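Uncharacterized protein (Bacteroides ovatus CL02T12C04, PDB 6PTM) probably hydrolyses carrageenan chains from their ends, as an exo-carrageenase of glycoside hydrolase family 42. Local coordinates at residues A85-N90 with W509-D514; V460-V465 with K606-E611; V583-E588 with V617-Y622. All coordinates share one frame; numbering follows the deposited sequence.

Contact 1: A85-N90 with W509-D514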
loop_
_atom_site.group_PDB
_atom_site.type_symbol
_atom_site.label_atom_id
_atom_site.label_comp_id
_atom_site.label_asym_id
_atom_site.label_seq_id
_atom_site.Cartn_x
_atom_site.Cartn_y
_atom_site.Cartn_z
ATOM N N ALA A 85 -14.859 19.999 18.413
ATOM C CA ALA A 85 -16.273 20.350 18.228
ATOM C C ALA A 85 -16.516 21.772 18.777
ATOM O O ALA A 85 -17.266 22.519 18.136
ATOM C CB ALA A 85 -17.165 19.351 18.899
ATOM N N LYS A 86 -15.907 22.122 19.906
ATOM C CA LYS A 86 -16.022 23.476 20.514
ATOM C C LYS A 86 -15.408 24.490 19.542
ATOM O O LYS A 86 -16.036 25.500 19.274
ATOM C CB LYS A 86 -15.334 23.528 21.887
ATOM C CG LYS A 86 -15.628 24.778 22.710
ATOM C CD LYS A 86 -17.099 25.155 22.678
ATOM C CE LYS A 86 -17.657 25.654 23.986
ATOM N NZ LYS A 86 -19.003 25.068 24.199
ATOM N N TRP A 87 -14.227 24.216 18.999
ATOM C CA TRP A 87 -13.668 25.046 17.907
ATOM C C TRP A 87 -14.680 25.130 16.769
ATOM O O TRP A 87 -14.987 26.255 16.350
ATOM C CB TRP A 87 -12.325 24.533 17.408
ATOM C CG TRP A 87 -11.646 25.559 16.570
ATOM C CD1 TRP A 87 -10.831 26.557 17.010
ATOM C CD2 TRP A 87 -11.792 25.742 15.151
ATOM N NE1 TRP A 87 -10.418 27.322 15.952
ATOM C CE2 TRP A 87 -10.994 26.853 14.799
ATOM C CE3 TRP A 87 -12.494 25.071 14.149
ATOM C CZ2 TRP A 87 -10.878 27.301 13.482
ATOM C CZ3 TRP A 87 -12.359 25.490 12.846
ATOM C CH2 TRP A 87 -11.571 26.603 12.522
ATOM N N ASP A 88 -15.265 24.016 16.349
ATOM C CA ASP A 88 -16.175 24.045 15.185
ATOM C C ASP A 88 -17.369 24.962 15.520
ATOM O O ASP A 88 -17.800 25.743 14.657
ATOM C CB ASP A 88 -16.573 22.638 14.721
ATOM C CG ASP A 88 -15.414 21.779 14.215
ATOM O OD1 ASP A 88 -14.478 22.362 13.634
ATOM O OD2 ASP A 88 -15.454 20.517 14.400
ATOM N N GLU A 89 -17.923 24.830 16.711
ATOM C CA GLU A 89 -19.117 25.593 17.155
ATOM C C GLU A 89 -18.783 27.088 17.104
ATOM O O GLU A 89 -19.651 27.843 16.739
ATOM C CB GLU A 89 -19.512 25.129 18.557
ATOM C CG GLU A 89 -20.746 25.794 19.125
ATOM C CD GLU A 89 -20.813 25.619 20.634
ATOM O OE1 GLU A 89 -20.423 24.550 21.151
ATOM O OE2 GLU A 89 -21.205 26.576 21.302
ATOM N N ASN A 90 -17.542 27.478 17.421
ATOM C CA ASN A 90 -17.116 28.903 17.528
ATOM C C ASN A 90 -16.580 29.432 16.196
ATOM O O ASN A 90 -16.302 30.642 16.137
ATOM C CB ASN A 90 -16.054 29.121 18.600
ATOM C CG ASN A 90 -16.617 28.957 19.989
ATOM O OD1 ASN A 90 -17.801 29.186 20.210
ATOM N ND2 ASN A 90 -15.778 28.535 20.917
ATOM N N TRP A 509 -3.879 14.220 9.820
ATOM C CA TRP A 509 -4.264 14.937 11.060
ATOM C C TRP A 509 -3.880 16.402 10.892
ATOM O O TRP A 509 -2.831 16.831 11.411
ATOM C CB TRP A 509 -3.630 14.295 12.280
ATOM C CG TRP A 509 -4.177 14.743 13.606
ATOM C CD1 TRP A 509 -4.238 16.009 14.122
ATOM C CD2 TRP A 509 -4.662 13.864 14.638
ATOM N NE1 TRP A 509 -4.738 15.977 15.402
ATOM C CE2 TRP A 509 -4.995 14.677 15.749
ATOM C CE3 TRP A 509 -4.835 12.471 14.722
ATOM C CZ2 TRP A 509 -5.499 14.134 16.929
ATOM C CZ3 TRP A 509 -5.338 11.940 15.889
ATOM C CH2 TRP A 509 -5.658 12.763 16.974
ATOM N N CYS A 510 -4.699 17.104 10.123
ATOM C CA CYS A 510 -4.472 18.519 9.754
ATOM C C CYS A 510 -4.954 19.442 10.883
ATOM O O CYS A 510 -4.560 20.607 10.853
ATOM C CB CYS A 510 -5.169 18.850 8.442
ATOM S SG CYS A 510 -4.508 20.354 7.688
ATOM N N ARG A 511 -5.764 18.944 11.830
ATOM C CA ARG A 511 -6.177 19.683 13.057
ATOM C C ARG A 511 -4.954 20.138 13.857
ATOM O O ARG A 511 -4.049 19.321 14.111
ATOM C CB ARG A 511 -7.024 18.786 13.961
ATOM C CG ARG A 511 -8.430 18.531 13.444
ATOM C CD ARG A 511 -9.426 19.589 13.939
ATOM N NE ARG A 511 -10.790 19.102 13.750
ATOM C CZ ARG A 511 -11.900 19.793 13.999
ATOM N NH1 ARG A 511 -11.831 21.034 14.446
ATOM N NH2 ARG A 511 -13.074 19.203 13.863
ATOM N N ARG A 512 -4.945 21.397 14.280
ATOM C CA ARG A 512 -3.936 21.917 15.235
ATOM C C ARG A 512 -4.474 21.625 16.637
ATOM O O ARG A 512 -5.681 21.230 16.755
ATOM C CB ARG A 512 -3.641 23.411 15.000
ATOM C CG ARG A 512 -3.162 23.779 13.599
ATOM C CD ARG A 512 -1.887 23.065 13.129
ATOM N NE ARG A 512 -2.086 21.681 12.672
ATOM C CZ ARG A 512 -1.127 20.768 12.422
ATOM N NH1 ARG A 512 0.157 21.085 12.541
ATOM N NH2 ARG A 512 -1.477 19.533 12.062
ATOM N N GLU A 513 -3.640 21.816 17.665
ATOM C CA GLU A 513 -4.044 21.545 19.072
ATOM C C GLU A 513 -5.307 22.351 19.427
ATOM O O GLU A 513 -6.178 21.801 20.152
ATOM C CB GLU A 513 -2.889 21.849 20.026
ATOM C CG GLU A 513 -3.099 21.282 21.427
ATOM C CD GLU A 513 -2.019 21.642 22.435
ATOM O OE1 GLU A 513 -0.984 22.196 22.025
ATOM O OE2 GLU A 513 -2.212 21.355 23.620
ATOM N N ASP A 514 -5.451 23.573 18.891
ATOM C CA ASP A 514 -6.582 24.494 19.225
ATOM C C ASP A 514 -7.878 24.102 18.476
ATOM O O ASP A 514 -8.970 24.640 18.844
ATOM C CB ASP A 514 -6.170 25.972 19.068
ATOM C CG ASP A 514 -6.014 26.501 17.653
ATOM O OD1 ASP A 514 -6.268 25.761 16.687
ATOM O OD2 ASP A 514 -5.603 27.653 17.526
#

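Contact 2: V460-V465 with K606-E611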
loop_
_atom_site.group_PDB
_atom_site.type_symbol
_atom_site.label_atom_id
_atom_site.label_comp_id
_atom_site.label_asym_id
_atom_site.label_seq_id
_atom_site.Cartn_x
_atom_site.Cartn_y
_atom_site.Cartn_z
ATOM N N VAL A 460 7.319 -10.147 -4.825
ATOM C CA VAL A 460 8.679 -9.654 -5.158
ATOM C C VAL A 460 9.595 -9.777 -3.935
ATOM O O VAL A 460 10.703 -10.376 -4.080
ATOM C CB VAL A 460 8.648 -8.212 -5.688
ATOM C CG1 VAL A 460 10.064 -7.655 -5.819
ATOM C CG2 VAL A 460 7.934 -8.145 -7.019
ATOM N N SER A 461 9.136 -9.275 -2.773
ATOM C CA SER A 461 9.918 -9.201 -1.508
ATOM C C SER A 461 9.099 -9.709 -0.343
ATOM O O SER A 461 8.416 -8.925 0.312
ATOM C CB SER A 461 10.353 -7.798 -1.234
ATOM O OG SER A 461 11.251 -7.359 -2.232
ATOM N N PRO A 462 9.086 -11.028 -0.052
ATOM C CA PRO A 462 8.262 -11.524 1.056
ATOM C C PRO A 462 8.769 -11.171 2.463
ATOM O O PRO A 462 7.946 -11.276 3.392
ATOM C CB PRO A 462 8.234 -13.053 0.846
ATOM C CG PRO A 462 9.461 -13.329 0.036
ATOM C CD PRO A 462 9.718 -12.105 -0.822
ATOM N N ASP A 463 10.028 -10.732 2.627
ATOM C CA ASP A 463 10.684 -10.707 3.965
ATOM C C ASP A 463 11.005 -9.280 4.426
ATOM O O ASP A 463 12.029 -9.071 5.126
ATOM C CB ASP A 463 11.934 -11.603 3.953
ATOM C CG ASP A 463 11.581 -13.059 3.658
ATOM O OD1 ASP A 463 10.420 -13.460 3.921
ATOM O OD2 ASP A 463 12.445 -13.770 3.126
ATOM N N LYS A 464 10.123 -8.352 4.124
ATOM C CA LYS A 464 10.280 -6.908 4.401
ATOM C C LYS A 464 9.036 -6.349 5.072
ATOM O O LYS A 464 7.913 -6.790 4.788
ATOM C CB LYS A 464 10.540 -6.110 3.121
ATOM C CG LYS A 464 11.853 -6.443 2.443
ATOM C CD LYS A 464 11.984 -5.771 1.076
ATOM C CE LYS A 464 13.223 -6.211 0.343
ATOM N NZ LYS A 464 13.229 -5.656 -1.019
ATOM N N VAL A 465 9.275 -5.435 5.998
ATOM C CA VAL A 465 8.241 -4.547 6.559
ATOM C C VAL A 465 7.628 -3.766 5.394
ATOM O O VAL A 465 8.335 -3.332 4.486
ATOM C CB VAL A 465 8.875 -3.675 7.644
ATOM C CG1 VAL A 465 8.115 -2.391 7.963
ATOM C CG2 VAL A 465 9.085 -4.516 8.889
ATOM N N LYS A 606 14.002 -16.020 -10.701
ATOM C CA LYS A 606 15.478 -16.110 -10.554
ATOM C C LYS A 606 15.916 -15.873 -9.111
ATOM O O LYS A 606 16.965 -16.370 -8.766
ATOM C CB LYS A 606 16.190 -15.145 -11.491
ATOM C CG LYS A 606 15.994 -15.553 -12.935
ATOM C CD LYS A 606 16.805 -14.762 -13.915
ATOM C CE LYS A 606 17.417 -15.696 -14.938
ATOM N NZ LYS A 606 17.509 -15.004 -16.236
ATOM N N ASN A 607 15.177 -15.122 -8.307
ATOM C CA ASN A 607 15.720 -14.650 -7.005
ATOM C C ASN A 607 14.995 -15.248 -5.807
ATOM O O ASN A 607 15.512 -15.047 -4.730
ATOM C CB ASN A 607 15.662 -13.127 -6.933
ATOM C CG ASN A 607 16.648 -12.537 -7.916
ATOM O OD1 ASN A 607 17.849 -12.551 -7.644
ATOM N ND2 ASN A 607 16.163 -12.083 -9.064
ATOM N N ASN A 608 13.808 -15.840 -5.973
ATOM C CA ASN A 608 12.937 -16.260 -4.839
ATOM C C ASN A 608 12.750 -17.781 -4.860
ATOM O O ASN A 608 12.720 -18.393 -5.928
ATOM C CB ASN A 608 11.576 -15.562 -4.874
ATOM C CG ASN A 608 11.631 -14.067 -4.650
ATOM O OD1 ASN A 608 12.712 -13.499 -4.501
ATOM N ND2 ASN A 608 10.471 -13.416 -4.677
ATOM N N PRO A 609 12.636 -18.464 -3.698
ATOM C CA PRO A 609 12.314 -19.898 -3.716
ATOM C C PRO A 609 10.969 -20.156 -4.420
ATOM O O PRO A 609 10.046 -19.366 -4.281
ATOM C CB PRO A 609 12.327 -20.330 -2.243
ATOM C CG PRO A 609 12.489 -19.056 -1.414
ATOM C CD PRO A 609 12.964 -17.959 -2.356
ATOM N N HIS A 610 10.888 -21.241 -5.195
ATOM C CA HIS A 610 9.739 -21.581 -6.074
ATOM C C HIS A 610 8.653 -22.259 -5.231
ATOM O O HIS A 610 8.318 -23.423 -5.487
ATOM C CB HIS A 610 10.199 -22.431 -7.259
ATOM C CG HIS A 610 11.116 -21.677 -8.172
ATOM N ND1 HIS A 610 11.679 -22.243 -9.304
ATOM C CD2 HIS A 610 11.655 -20.443 -8.081
ATOM C CE1 HIS A 610 12.466 -21.365 -9.882
ATOM N NE2 HIS A 610 12.420 -20.246 -9.188
ATOM N N GLU A 611 8.145 -21.544 -4.239
ATOM C CA GLU A 611 7.207 -22.089 -3.224
ATOM C C GLU A 611 5.788 -21.879 -3.764
ATOM O O GLU A 611 5.001 -21.072 -3.187
ATOM C CB GLU A 611 7.501 -21.421 -1.879
ATOM C CG GLU A 611 8.816 -21.850 -1.242
ATOM C CD GLU A 611 9.229 -21.093 0.020
ATOM O OE1 GLU A 611 8.548 -20.143 0.413
ATOM O OE2 GLU A 611 10.261 -21.441 0.603
HETATM O O HOH W 1 12.423 -10.838 -6.136
#

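Contact 3: V583-E588 with V617-Y622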
loop_
_atom_site.group_PDB
_atom_site.type_symbol
_atom_site.label_atom_id
_atom_site.label_comp_id
_atom_site.label_asym_id
_atom_site.label_seq_id
_atom_site.Cartn_x
_atom_site.Cartn_y
_atom_site.Cartn_z
ATOM N N VAL A 583 -4.916 -8.743 -16.110
ATOM C CA VAL A 583 -4.242 -9.324 -14.928
ATOM C C VAL A 583 -5.242 -9.293 -13.756
ATOM O O VAL A 583 -5.368 -10.303 -13.080
ATOM C CB VAL A 583 -2.937 -8.590 -14.587
ATOM C CG1 VAL A 583 -2.434 -9.074 -13.251
ATOM C CG2 VAL A 583 -1.883 -8.766 -15.666
ATOM N N LEU A 584 -5.973 -8.196 -13.565
ATOM C CA LEU A 584 -7.022 -8.134 -12.517
ATOM C C LEU A 584 -8.054 -9.241 -12.769
ATOM O O LEU A 584 -8.502 -9.831 -11.800
ATOM C CB LEU A 584 -7.669 -6.738 -12.481
ATOM C CG LEU A 584 -8.779 -6.552 -11.450
ATOM C CD1 LEU A 584 -8.272 -6.878 -10.053
ATOM C CD2 LEU A 584 -9.358 -5.136 -11.487
ATOM N N ARG A 585 -8.463 -9.501 -14.016
ATOM C CA ARG A 585 -9.577 -10.447 -14.269
ATOM C C ARG A 585 -9.179 -11.829 -13.729
ATOM O O ARG A 585 -10.017 -12.456 -13.028
ATOM C CB ARG A 585 -9.979 -10.442 -15.751
ATOM C CG ARG A 585 -11.307 -11.145 -16.033
ATOM C CD ARG A 585 -11.721 -11.160 -17.521
ATOM N NE ARG A 585 -11.598 -9.802 -18.038
ATOM C CZ ARG A 585 -10.611 -9.363 -18.816
ATOM N NH1 ARG A 585 -9.668 -10.171 -19.271
ATOM N NH2 ARG A 585 -10.576 -8.087 -19.129
ATOM N N ILE A 586 -7.933 -12.270 -13.954
ATOM C CA ILE A 586 -7.473 -13.616 -13.532
ATOM C C ILE A 586 -7.216 -13.595 -12.009
ATOM O O ILE A 586 -7.624 -14.561 -11.324
ATOM C CB ILE A 586 -6.275 -14.153 -14.357
ATOM C CG1 ILE A 586 -5.827 -15.527 -13.854
ATOM C CG2 ILE A 586 -5.086 -13.208 -14.373
ATOM C CD1 ILE A 586 -6.927 -16.594 -13.761
ATOM N N TYR A 587 -6.646 -12.519 -11.466
ATOM C CA TYR A 587 -6.475 -12.348 -9.992
ATOM C C TYR A 587 -7.821 -12.497 -9.284
ATOM O O TYR A 587 -7.927 -13.278 -8.337
ATOM C CB TYR A 587 -5.917 -10.965 -9.657
ATOM C CG TYR A 587 -5.693 -10.719 -8.192
ATOM C CD1 TYR A 587 -4.633 -11.302 -7.516
ATOM C CD2 TYR A 587 -6.586 -9.957 -7.457
ATOM C CE1 TYR A 587 -4.435 -11.095 -6.155
ATOM C CE2 TYR A 587 -6.398 -9.729 -6.095
ATOM C CZ TYR A 587 -5.306 -10.279 -5.448
ATOM O OH TYR A 587 -5.124 -10.055 -4.134
ATOM N N GLU A 588 -8.821 -11.727 -9.714
ATOM C CA GLU A 588 -10.201 -11.740 -9.136
ATOM C C GLU A 588 -10.790 -13.157 -9.231
ATOM O O GLU A 588 -11.439 -13.648 -8.267
ATOM C CB GLU A 588 -11.052 -10.741 -9.905
ATOM C CG GLU A 588 -12.488 -10.659 -9.460
ATOM C CD GLU A 588 -13.268 -9.587 -10.199
ATOM O OE1 GLU A 588 -13.257 -9.598 -11.460
ATOM O OE2 GLU A 588 -13.898 -8.761 -9.524
ATOM N N VAL A 617 -0.503 -18.219 -16.964
ATOM C CA VAL A 617 -0.107 -17.218 -17.987
ATOM C C VAL A 617 -1.351 -16.889 -18.805
ATOM O O VAL A 617 -1.860 -17.771 -19.538
ATOM C CB VAL A 617 1.067 -17.680 -18.867
ATOM C CG1 VAL A 617 1.456 -16.560 -19.828
ATOM C CG2 VAL A 617 2.259 -18.134 -18.045
ATOM N N TYR A 618 -1.849 -15.672 -18.623
ATOM C CA TYR A 618 -3.160 -15.214 -19.133
ATOM C C TYR A 618 -2.963 -13.924 -19.901
ATOM O O TYR A 618 -2.388 -12.975 -19.306
ATOM C CB TYR A 618 -4.152 -14.990 -17.990
ATOM C CG TYR A 618 -5.517 -14.509 -18.389
ATOM C CD1 TYR A 618 -6.409 -15.324 -19.067
ATOM C CD2 TYR A 618 -5.929 -13.234 -18.058
ATOM C CE1 TYR A 618 -7.676 -14.871 -19.410
ATOM C CE2 TYR A 618 -7.185 -12.762 -18.390
ATOM C CZ TYR A 618 -8.074 -13.602 -19.029
ATOM O OH TYR A 618 -9.300 -13.111 -19.322
ATOM N N LYS A 619 -3.440 -13.917 -21.158
ATOM C CA LYS A 619 -3.480 -12.735 -22.051
ATOM C C LYS A 619 -2.165 -11.945 -21.948
ATOM O O LYS A 619 -2.187 -10.702 -21.809
ATOM C CB LYS A 619 -4.716 -11.905 -21.704
ATOM C CG LYS A 619 -6.051 -12.523 -22.119
ATOM C CD LYS A 619 -7.122 -11.450 -22.341
ATOM C CE LYS A 619 -8.038 -11.742 -23.506
ATOM N NZ LYS A 619 -8.864 -12.906 -23.162
ATOM N N THR A 620 -1.052 -12.657 -22.094
ATOM C CA THR A 620 0.320 -12.103 -22.071
ATOM C C THR A 620 0.985 -12.427 -23.409
ATOM O O THR A 620 1.949 -13.195 -23.455
ATOM C CB THR A 620 1.030 -12.612 -20.808
ATOM O OG1 THR A 620 0.206 -12.311 -19.666
ATOM C CG2 THR A 620 2.398 -11.997 -20.624
ATOM N N PRO A 621 0.509 -11.840 -24.534
ATOM C CA PRO A 621 0.991 -12.211 -25.866
ATOM C C PRO A 621 2.429 -11.732 -26.096
ATOM O O PRO A 621 3.125 -12.418 -26.799
ATOM C CB PRO A 621 0.031 -11.498 -26.828
ATOM C CG PRO A 621 -0.432 -10.287 -26.060
ATOM C CD PRO A 621 -0.463 -10.739 -24.611
ATOM N N TYR A 622 2.815 -10.596 -25.507
ATOM C CA TYR A 622 4.208 -10.079 -25.504
ATOM C C TYR A 622 5.001 -10.629 -24.313
ATOM O O TYR A 622 4.549 -10.550 -23.143
ATOM C CB TYR A 622 4.245 -8.558 -25.393
ATOM C CG TYR A 622 3.533 -7.783 -26.465
ATOM C CD1 TYR A 622 4.248 -7.236 -27.509
ATOM C CD2 TYR A 622 2.186 -7.436 -26.346
ATOM C CE1 TYR A 622 3.640 -6.438 -28.459
ATOM C CE2 TYR A 622 1.552 -6.642 -27.288
ATOM C CZ TYR A 622 2.280 -6.171 -28.370
ATOM O OH TYR A 622 1.732 -5.336 -29.294
#

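Contact 1: A85-N90 with W509-D514
Two carboxylates converge on NH2 of Arg-511: that of Asp-88 across the contact and that of Glu-120 in helix 109-139. The bond to Asp-88 is short and almost straight, with NH2 2.8 Å from OD2 of Asp-88 and an N-H...O angle of 176°. OD2 receives it on the syn lone pair and lies in the guanidinium plane. The second bond of this end-on, two-nitrogen salt bridge is less regular. NH1 of Arg-511 sits 3.1 Å from OD1 of Asp-88 and comes from above the carboxylate plane, because the two flat groups are twisted against each other. OD1 also accepts a bond from ND2 of Asn-95, so both carboxylate oxygens are held. The arginine chain bends at chi2 (-89°) and then runs out extended, which carries the guanidinium across to the helix. On its own side of the contact the same loop supplies the carbonyls of Asn-531 and Gly-515 to NE and NH1, so that all three nitrogens of this buried group have partners.

Beside the salt bridge, the Trp-87 ring stands nearly perpendicular to the guanidinium, their planes 85° apart, with CE3 of Trp-87 4.1 Å from NH1 of Arg-511. At its pyrrole end the same ring meets the loop backbone, where CD1 of Trp-87 comes to 3.2 Å from O of Asp-514. The contact thus fastens the C-terminal part of helix 69-90, in the N-terminal helical region, to the loop following strand 503-506, the last strand of the (beta/alpha)8 barrel expected of the GH42 catalytic domain.

Contact 2: V460-V465 with K606-E611
The carboxamide of Asn-608 is turned so that O of Val-460 lies almost exactly in its plane. ND2 of Asn-608 gives a nearly straight bond to O of Val-460, 3.1 Å away, with an N-H...O angle of 169°. The donor, by contrast, stands above the plane of the carbonyl (57° out of it) and so does not follow a lone pair. CG of Asn-608 lies beside its own backbone N, at chi1 -66°, which projects the amide from the end of helix 602-607 toward the neighbouring segment. A water completes the link: it donates to O of Val-460 at 2.7 Å and to OD1 of Asn-608 at 3.1 Å. Both ends of the amide are therefore engaged with one carbonyl, directly through ND2 and by way of water through OD1, and this should fix which way round the amide is turned.

Val-460 is the last helical residue of 448-460, which leads into strand 466-471 of the presumed catalytic barrel. Asn-608 is the first residue beyond helix 602-607, in the alpha/beta domain that follows. The contact thus joins two helix C-termini across the interface of these domains. Carbonyls in the last turn of a helix lack the i+4 N-H partner of the helix interior, and here ND2 of Asn-608 and the water are donors to O of Val-460.

The ring of Pro-462 crosses the Asn-608 side chain at a slant, its CD 4.1 Å from ND2 of Asn-608. Within the same loop the extended chain of Lys-464 brings NZ of Lys-464 to 2.9 Å from OG of Ser-461. The same ammonium reaches the carbonyls of Thr-415, Arg-416 and Ser-418 near the end of helix 411-417.

Contact 3: V583-E588 with V617-Y622
With CG opposite its backbone N (chi1 179°), the ring of Tyr-618 is carried toward helix 579-590, where Arg-585 bends at chi3 (-49°) to bring its guanidinium to the hydroxyl. NH1 of Arg-585 donates to OH of Tyr-618 at 3.0 Å, with the oxygen close to the guanidinium plane. The two side chains cross at about a right angle, and their flat groups are turned 63° apart. NH1 is also in a salt bridge with Asp-582, on the same helix.

Nearer the backbone, Ile-586 and Tyr-618 run past each other in opposite directions. CG2 of Ile-586 approaches CD2 of Tyr-618 to 3.8 Å. One face of the ring is covered by Lys-619, whose CG lies 3.7 Å above the centre of the Tyr-618 ring. NZ of Lys-619 goes on to Glu-646, although it lies 4.8 Å from NH1 of Arg-585; acidic partners probably ease that approach of like charges.

OG1 of Thr-620 donates to O of Tyr-618 at 2.7 Å, within the loop that follows strand 614-617. Helix 579-590, in the crossover between parallel strands 564-567 and 597-600, here packs on the loop leaving the C-terminal end of neighbouring strand 614-617, in an alpha/beta domain whose five-stranded parallel sheet has the order 2-1-3-4-5, as in flavodoxin-like folds.

In the fold
Contacts 2 and 3 are neighbours, with centres 21 Å apart and nearest atoms about 12 Å apart. Their segments alternate along the chain, and both involve the alpha/beta domain built on the parallel sheet that includes 564-567 and 614-617: contact 3 lies within it, while contact 2 joins it to the barrel. Contact 1 is remote, its centre 46 Å from that of contact 2 and 48 Å from that of contact 3, on the opposite side of the chain's centre. In a GH42 barrel the active site is expected at the C-terminal ends of the strands. Contact 1 uses a loop leaving that side, whereas 460-465 enters strand 466-471 from the other. The structure is the apo form.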